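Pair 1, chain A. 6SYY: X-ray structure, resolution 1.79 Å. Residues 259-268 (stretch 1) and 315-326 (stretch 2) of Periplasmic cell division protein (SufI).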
# COMPACT_ATOMS: atom_id res chain seq x y z
N ARG A 259 -11.41 -2.28 -3.02
CA ARG A 259 -12.05 -1.02 -3.40
C ARG A 259 -11.00 0.04 -3.70
O ARG A 259 -10.18 0.36 -2.83
CB ARG A 259 -12.96 -0.54 -2.28
CG ARG A 259 -13.52 0.84 -2.55
CD ARG A 259 -14.30 1.36 -1.36
NE ARG A 259 -15.46 0.53 -1.04
CZ ARG A 259 -16.65 0.65 -1.62
NH1 ARG A 259 -16.83 1.56 -2.56
NH2 ARG A 259 -17.65 -0.14 -1.27
N PRO A 260 -11.00 0.62 -4.90
CA PRO A 260 -10.20 1.82 -5.15
C PRO A 260 -10.98 3.08 -4.78
O PRO A 260 -12.21 3.09 -4.74
CB PRO A 260 -9.95 1.76 -6.66
CG PRO A 260 -11.20 1.14 -7.19
CD PRO A 260 -11.68 0.16 -6.12
N TYR A 261 -10.23 4.14 -4.51
CA TYR A 261 -10.81 5.42 -4.13
C TYR A 261 -10.40 6.51 -5.10
O TYR A 261 -9.27 6.52 -5.60
CB TYR A 261 -10.40 5.83 -2.71
CG TYR A 261 -10.79 4.81 -1.68
CD1 TYR A 261 -9.97 3.73 -1.39
CD2 TYR A 261 -11.99 4.93 -1.00
CE1 TYR A 261 -10.32 2.80 -0.45
CE2 TYR A 261 -12.36 3.99 -0.05
CZ TYR A 261 -11.52 2.93 0.21
OH TYR A 261 -11.88 1.99 1.15
N ARG A 262 -11.32 7.42 -5.37
CA ARG A 262 -11.05 8.65 -6.11
C ARG A 262 -11.32 9.79 -5.12
O ARG A 262 -12.48 10.15 -4.89
CB ARG A 262 -11.90 8.75 -7.37
CG ARG A 262 -11.55 9.93 -8.27
CD ARG A 262 -12.38 9.95 -9.56
NE ARG A 262 -12.09 8.82 -10.45
CZ ARG A 262 -11.10 8.81 -11.35
NH1 ARG A 262 -10.30 9.86 -11.48
NH2 ARG A 262 -10.92 7.75 -12.12
N LEU A 263 -10.26 10.33 -4.53
CA LEU A 263 -10.38 11.22 -3.37
C LEU A 263 -10.24 12.68 -3.78
O LEU A 263 -9.32 13.04 -4.51
CB LEU A 263 -9.31 10.88 -2.33
CG LEU A 263 -9.29 9.43 -1.87
CD1 LEU A 263 -8.13 9.23 -0.94
CD2 LEU A 263 -10.60 9.07 -1.19
N ALA A 264 -11.15 13.52 -3.27
CA ALA A 264 -11.07 14.96 -3.43
C ALA A 264 -11.34 15.62 -2.08
O ALA A 264 -11.83 14.99 -1.14
CB ALA A 264 -12.07 15.48 -4.48
N LEU A 265 -10.99 16.91 -1.99
CA LEU A 265 -11.23 17.71 -0.80
C LEU A 265 -12.25 18.78 -1.16
O LEU A 265 -11.96 19.69 -1.94
CB LEU A 265 -9.93 18.33 -0.28
CG LEU A 265 -8.97 17.32 0.33
CD1 LEU A 265 -7.59 17.92 0.53
CD2 LEU A 265 -9.53 16.79 1.64
N LEU A 266 -13.45 18.67 -0.59
CA LEU A 266 -14.54 19.58 -0.88
C LEU A 266 -14.62 20.63 0.22
O LEU A 266 -14.73 20.30 1.40
CB LEU A 266 -15.86 18.83 -1.01
CG LEU A 266 -15.84 17.70 -2.04
CD1 LEU A 266 -17.23 17.12 -2.22
CD2 LEU A 266 -15.27 18.20 -3.36
N ARG A 267 -14.55 21.90 -0.18
CA ARG A 267 -14.73 23.04 0.71
C ARG A 267 -15.96 23.77 0.19
O ARG A 267 -15.86 24.64 -0.68
CB ARG A 267 -13.49 23.93 0.72
CG ARG A 267 -13.63 25.22 1.52
CD ARG A 267 -12.34 26.03 1.45
NE ARG A 267 -12.41 27.25 2.25
CZ ARG A 267 -12.32 28.48 1.76
NH1 ARG A 267 -12.16 28.66 0.45
NH2 ARG A 267 -12.39 29.53 2.56
N GLY A 268 -17.13 23.40 0.71
CA GLY A 268 -18.37 23.93 0.18
C GLY A 268 -18.60 23.51 -1.26
O GLY A 268 -18.61 22.31 -1.57
N VAL A 315 -15.36 23.49 7.20
CA VAL A 315 -15.31 22.04 7.21
C VAL A 315 -14.96 21.57 5.81
O VAL A 315 -15.60 21.98 4.83
CB VAL A 315 -16.63 21.41 7.70
CG1 VAL A 315 -16.77 21.62 9.20
CG2 VAL A 315 -17.82 22.01 6.97
N ILE A 316 -13.92 20.75 5.70
CA ILE A 316 -13.45 20.24 4.43
C ILE A 316 -13.72 18.74 4.41
O ILE A 316 -13.27 18.02 5.31
CB ILE A 316 -11.96 20.55 4.20
CG1 ILE A 316 -11.77 22.03 3.86
CG2 ILE A 316 -11.41 19.70 3.07
CD1 ILE A 316 -11.72 22.93 5.05
N LYS A 317 -14.46 18.29 3.41
CA LYS A 317 -14.86 16.89 3.30
C LYS A 317 -13.88 16.15 2.39
O LYS A 317 -13.77 16.47 1.20
CB LYS A 317 -16.28 16.76 2.75
CG LYS A 317 -17.38 17.22 3.71
CD LYS A 317 -18.76 17.23 3.05
CE LYS A 317 -18.82 18.24 1.90
NZ LYS A 317 -20.19 18.40 1.33
N LEU A 318 -13.16 15.18 2.96
CA LEU A 318 -12.42 14.22 2.14
C LEU A 318 -13.43 13.27 1.51
O LEU A 318 -13.99 12.40 2.19
CB LEU A 318 -11.40 13.46 2.98
CG LEU A 318 -10.74 12.33 2.19
CD1 LEU A 318 -9.84 12.89 1.11
CD2 LEU A 318 -9.96 11.40 3.11
N TYR A 319 -13.68 13.44 0.22
CA TYR A 319 -14.81 12.83 -0.44
C TYR A 319 -14.34 11.85 -1.51
O TYR A 319 -13.36 12.11 -2.22
CB TYR A 319 -15.70 13.90 -1.07
CG TYR A 319 -17.07 13.39 -1.44
CD1 TYR A 319 -18.08 13.31 -0.49
CD2 TYR A 319 -17.35 12.99 -2.74
CE1 TYR A 319 -19.33 12.85 -0.82
CE2 TYR A 319 -18.60 12.53 -3.08
CZ TYR A 319 -19.59 12.46 -2.12
OH TYR A 319 -20.84 11.99 -2.48
N ASN A 320 -15.04 10.72 -1.61
CA ASN A 320 -14.76 9.71 -2.63
C ASN A 320 -15.79 9.84 -3.74
O ASN A 320 -17.00 9.70 -3.49
CB ASN A 320 -14.80 8.31 -2.03
CG ASN A 320 -14.54 7.24 -3.08
OD1 ASN A 320 -13.40 7.05 -3.51
ND2 ASN A 320 -15.59 6.54 -3.49
N PHE A 321 -15.33 10.11 -4.94
CA PHE A 321 -16.16 10.17 -6.13
C PHE A 321 -16.14 8.84 -6.86
O PHE A 321 -15.29 7.99 -6.58
CB PHE A 321 -15.66 11.29 -7.05
CG PHE A 321 -15.98 12.67 -6.56
CD1 PHE A 321 -17.26 13.19 -6.72
CD2 PHE A 321 -15.02 13.44 -5.93
CE1 PHE A 321 -17.57 14.46 -6.26
CE2 PHE A 321 -15.32 14.71 -5.48
CZ PHE A 321 -16.60 15.22 -5.64
N PRO A 322 -17.09 8.60 -7.76
CA PRO A 322 -17.08 7.34 -8.53
C PRO A 322 -15.75 7.13 -9.24
O PRO A 322 -15.28 7.99 -9.98
CB PRO A 322 -18.24 7.52 -9.51
CG PRO A 322 -19.19 8.42 -8.78
CD PRO A 322 -18.33 9.36 -7.98
N HIS A 323 -15.15 5.96 -9.01
CA HIS A 323 -13.81 5.70 -9.52
C HIS A 323 -13.78 5.39 -11.01
O HIS A 323 -12.72 5.52 -11.63
CB HIS A 323 -13.15 4.55 -8.74
CG HIS A 323 -13.93 3.27 -8.76
ND1 HIS A 323 -14.13 2.54 -9.91
CD2 HIS A 323 -14.55 2.59 -7.76
CE1 HIS A 323 -14.84 1.46 -9.62
NE2 HIS A 323 -15.11 1.47 -8.33
N ASN A 324 -14.91 4.99 -11.59
CA ASN A 324 -15.07 4.79 -13.03
C ASN A 324 -14.07 3.79 -13.60
O ASN A 324 -13.76 3.82 -14.80
CB ASN A 324 -14.97 6.13 -13.78
CG ASN A 324 -16.09 7.08 -13.41
OD1 ASN A 324 -17.21 6.66 -13.12
ND2 ASN A 324 -15.79 8.38 -13.41
N LEU A 325 -13.54 2.90 -12.77
CA LEU A 325 -12.74 1.77 -13.24
C LEU A 325 -13.66 0.60 -13.60
O LEU A 325 -13.41 -0.54 -13.22
CB LEU A 325 -11.71 1.38 -12.19
CG LEU A 325 -10.61 2.40 -11.91
CD1 LEU A 325 -9.71 1.96 -10.77
CD2 LEU A 325 -9.79 2.65 -13.17
N ILE A 326 -14.73 0.92 -14.32
CA ILE A 326 -15.80 -0.01 -14.68
C ILE A 326 -16.28 -0.78 -13.45
O ILE A 326 -16.91 -0.20 -12.56
CB ILE A 326 -15.37 -0.98 -15.80
CG1 ILE A 326 -15.48 -0.31 -17.18
CG2 ILE A 326 -16.23 -2.24 -15.77
CD1 ILE A 326 -14.38 0.70 -17.48
O HOH W 1 -15.07 3.17 -3.98
O HOH W 2 -18.05 21.13 2.97

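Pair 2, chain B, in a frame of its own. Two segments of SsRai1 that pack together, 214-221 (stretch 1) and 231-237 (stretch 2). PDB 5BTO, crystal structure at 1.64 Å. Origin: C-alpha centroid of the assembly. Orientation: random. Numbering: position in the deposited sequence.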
# COMPACT_ATOMS: atom_id res chain seq x y z
N TYR B 214 -3.10 -6.59 -39.64
CA TYR B 214 -3.30 -5.18 -39.94
C TYR B 214 -4.70 -4.73 -39.52
O TYR B 214 -4.87 -3.68 -38.92
CB TYR B 214 -3.12 -4.90 -41.43
CG TYR B 214 -1.68 -4.74 -41.84
CD1 TYR B 214 -0.85 -5.84 -42.00
CD2 TYR B 214 -1.14 -3.48 -42.07
CE1 TYR B 214 0.47 -5.70 -42.39
CE2 TYR B 214 0.18 -3.32 -42.45
CZ TYR B 214 0.98 -4.43 -42.61
OH TYR B 214 2.29 -4.28 -42.99
N GLU B 215 -5.69 -5.55 -39.86
CA GLU B 215 -7.08 -5.18 -39.64
C GLU B 215 -7.44 -5.21 -38.16
O GLU B 215 -7.26 -6.22 -37.48
CB GLU B 215 -8.01 -6.10 -40.44
CG GLU B 215 -7.93 -5.92 -41.94
CD GLU B 215 -8.77 -6.92 -42.69
OE1 GLU B 215 -8.58 -8.14 -42.47
OE2 GLU B 215 -9.62 -6.50 -43.50
N GLN B 216 -7.96 -4.08 -37.68
CA GLN B 216 -8.40 -3.94 -36.30
C GLN B 216 -9.69 -3.16 -36.23
O GLN B 216 -9.85 -2.14 -36.91
CB GLN B 216 -7.35 -3.19 -35.47
CG GLN B 216 -6.05 -3.91 -35.26
CD GLN B 216 -5.13 -3.14 -34.35
OE1 GLN B 216 -5.24 -1.91 -34.23
NE2 GLN B 216 -4.21 -3.84 -33.69
N TYR B 217 -10.62 -3.62 -35.40
CA TYR B 217 -11.85 -2.90 -35.12
C TYR B 217 -11.79 -2.43 -33.67
O TYR B 217 -11.60 -3.24 -32.75
CB TYR B 217 -13.07 -3.81 -35.34
CG TYR B 217 -14.40 -3.19 -34.95
CD1 TYR B 217 -14.97 -2.19 -35.71
CD2 TYR B 217 -15.08 -3.62 -33.82
CE1 TYR B 217 -16.18 -1.62 -35.36
CE2 TYR B 217 -16.30 -3.06 -33.46
CZ TYR B 217 -16.84 -2.06 -34.24
OH TYR B 217 -18.05 -1.51 -33.89
N ILE B 218 -11.90 -1.12 -33.45
CA ILE B 218 -11.66 -0.57 -32.12
C ILE B 218 -12.93 0.09 -31.60
O ILE B 218 -13.44 1.04 -32.21
CB ILE B 218 -10.54 0.50 -32.13
CG1 ILE B 218 -9.28 -0.03 -32.81
CG2 ILE B 218 -10.22 0.98 -30.69
CD1 ILE B 218 -8.64 -1.18 -32.09
N SER B 219 -13.43 -0.42 -30.48
CA SER B 219 -14.57 0.17 -29.80
C SER B 219 -14.07 1.15 -28.74
O SER B 219 -13.12 0.87 -28.01
CB SER B 219 -15.43 -0.93 -29.16
OG SER B 219 -16.45 -0.38 -28.33
N VAL B 220 -14.71 2.31 -28.66
CA VAL B 220 -14.37 3.27 -27.61
C VAL B 220 -15.58 3.49 -26.72
O VAL B 220 -16.66 3.87 -27.20
CB VAL B 220 -13.88 4.61 -28.19
CG1 VAL B 220 -13.30 5.48 -27.06
CG2 VAL B 220 -12.83 4.37 -29.26
N ILE B 221 -15.38 3.26 -25.43
CA ILE B 221 -16.48 3.20 -24.49
C ILE B 221 -16.32 4.22 -23.38
O ILE B 221 -15.21 4.66 -23.09
CB ILE B 221 -16.59 1.79 -23.83
CG1 ILE B 221 -15.35 1.50 -22.97
CG2 ILE B 221 -16.73 0.71 -24.91
CD1 ILE B 221 -15.54 0.32 -22.03
N LEU B 231 -12.73 6.98 -20.42
CA LEU B 231 -12.96 6.62 -21.81
C LEU B 231 -11.90 5.56 -22.12
O LEU B 231 -10.70 5.80 -21.90
CB LEU B 231 -12.78 7.85 -22.72
CG LEU B 231 -13.22 7.73 -24.17
CD1 LEU B 231 -14.74 7.60 -24.26
CD2 LEU B 231 -12.77 8.90 -25.02
N LEU B 232 -12.34 4.38 -22.56
CA LEU B 232 -11.39 3.31 -22.89
C LEU B 232 -11.54 2.86 -24.33
O LEU B 232 -12.66 2.54 -24.78
CB LEU B 232 -11.61 2.08 -22.01
CG LEU B 232 -11.45 2.11 -20.50
CD1 LEU B 232 -11.57 0.69 -19.93
CD2 LEU B 232 -10.11 2.73 -20.18
N ALA B 233 -10.43 2.79 -25.05
CA ALA B 233 -10.44 2.26 -26.42
C ALA B 233 -9.92 0.81 -26.39
O ALA B 233 -8.90 0.53 -25.75
CB ALA B 233 -9.59 3.12 -27.32
N GLY B 234 -10.60 -0.09 -27.09
CA GLY B 234 -10.18 -1.47 -27.12
C GLY B 234 -10.55 -2.21 -28.38
O GLY B 234 -11.67 -2.06 -28.88
N GLU B 235 -9.63 -3.02 -28.90
CA GLU B 235 -9.95 -3.89 -30.04
C GLU B 235 -11.01 -4.91 -29.67
O GLU B 235 -10.99 -5.49 -28.57
CB GLU B 235 -8.71 -4.60 -30.58
CG GLU B 235 -9.01 -5.38 -31.87
CD GLU B 235 -7.82 -6.09 -32.47
OE1 GLU B 235 -6.71 -5.99 -31.89
OE2 GLU B 235 -7.99 -6.76 -33.52
N VAL B 236 -11.92 -5.14 -30.61
CA VAL B 236 -13.00 -6.10 -30.45
C VAL B 236 -12.91 -7.09 -31.59
O VAL B 236 -12.73 -6.70 -32.75
CB VAL B 236 -14.37 -5.37 -30.46
CG1 VAL B 236 -15.52 -6.35 -30.75
CG2 VAL B 236 -14.58 -4.60 -29.15
N ASP B 237 -13.02 -8.38 -31.28
CA ASP B 237 -12.73 -9.41 -32.27
C ASP B 237 -13.89 -9.63 -33.25
O ASP B 237 -13.66 -9.74 -34.46
CB ASP B 237 -12.33 -10.73 -31.62
CG ASP B 237 -11.03 -10.61 -30.84
OD1 ASP B 237 -10.18 -9.80 -31.26
OD2 ASP B 237 -10.86 -11.33 -29.83
O HOH W 3 -10.63 -6.38 -34.53

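What backbone arrangement do the two pairs share? Each is a pair of antiparallel strands whose axes approach to 4.5 Å, with 155° between their directions in pair 1 and 157° in pair 2; fourteen residues superpose with an RMSD of 0.7 Å. The register matches as well. Ala264(A) and Tyr319(A) exchange two hydrogen bonds, N of Ala264(A) to O of Tyr319(A) and N of Tyr319(A) to O of Ala264(A), both 2.8 Å. Their counterparts Ser219(B) and Gly234(B) do the same, at 2.9 Å from N of Ser219(B) to O of Gly234(B) and 2.8 Å from N of Gly234(B) to O of Ser219(B). Two residues along, Leu266(A) with Lys317(A) corresponds to Ile221(B) with Leu232(B), again doubly bonded.

How is the face carrying Leu263(A) and Leu265(A) filled? In pair 1, Leu318(A) reaches both leucines: its CD1 lies 4.0 Å from CB of Leu263(A) and 3.9 Å from CD2 of Leu265(A). In pair 2 the matching Ala233(B) offers just a methyl, yet its CB still meets CG2 of Ile218(B) and CG2 of Val220(B), each at 4.0 Å. In both neighbours the atom that meets the alanine methyl is CG2, a branch on CB. Farther along, CD2 of Leu265(A) packs 3.7 Å from CG2 of Ile316(A), and CG1 of Val220(B) sits 3.7 Å from CG of Leu231(B).

What happens on the face of Ala264(A) and Ser219(B)? Here the small residue lies beside a larger one: CB of Ala264(A) meets CE2 of Phe321(A) at 3.5 Å, at the edge of the ring, while CB of Ser219(B) meets CG2 of Val236(B) at 3.8 Å. Leu266(A) extends this apolar patch in pair 1, its CD1 lying 3.7 Å from CB of Tyr319(A) and 4.0 Å from CZ of Phe321(A). Gly234(B), at the tyrosine's position, has no side chain to take part; Ile221(B) packs its CG1 3.9 Å from CB of Leu232(B), where CB of Leu266(A) lies 4.2 Å from CE of Lys317(A).

How do the polar side chains at one matched position differ? Asn320(A) and Glu235(B) occupy matched positions but work differently. Asn320(A) accepts a direct bond at OD1 from N of Arg262(A), 2.8 Å away. Glu235(B) works through a water, which lies 2.9 Å from its OE2 and also 2.9 Å from N of Tyr217(B). The side chains of Arg262(A) and Tyr217(B) both lie beside matched partners: CD of Arg262(A) is 4.3 Å from CB of Phe321(A), and CD2 of Tyr217(B) is 3.9 Å from CB of Val236(B).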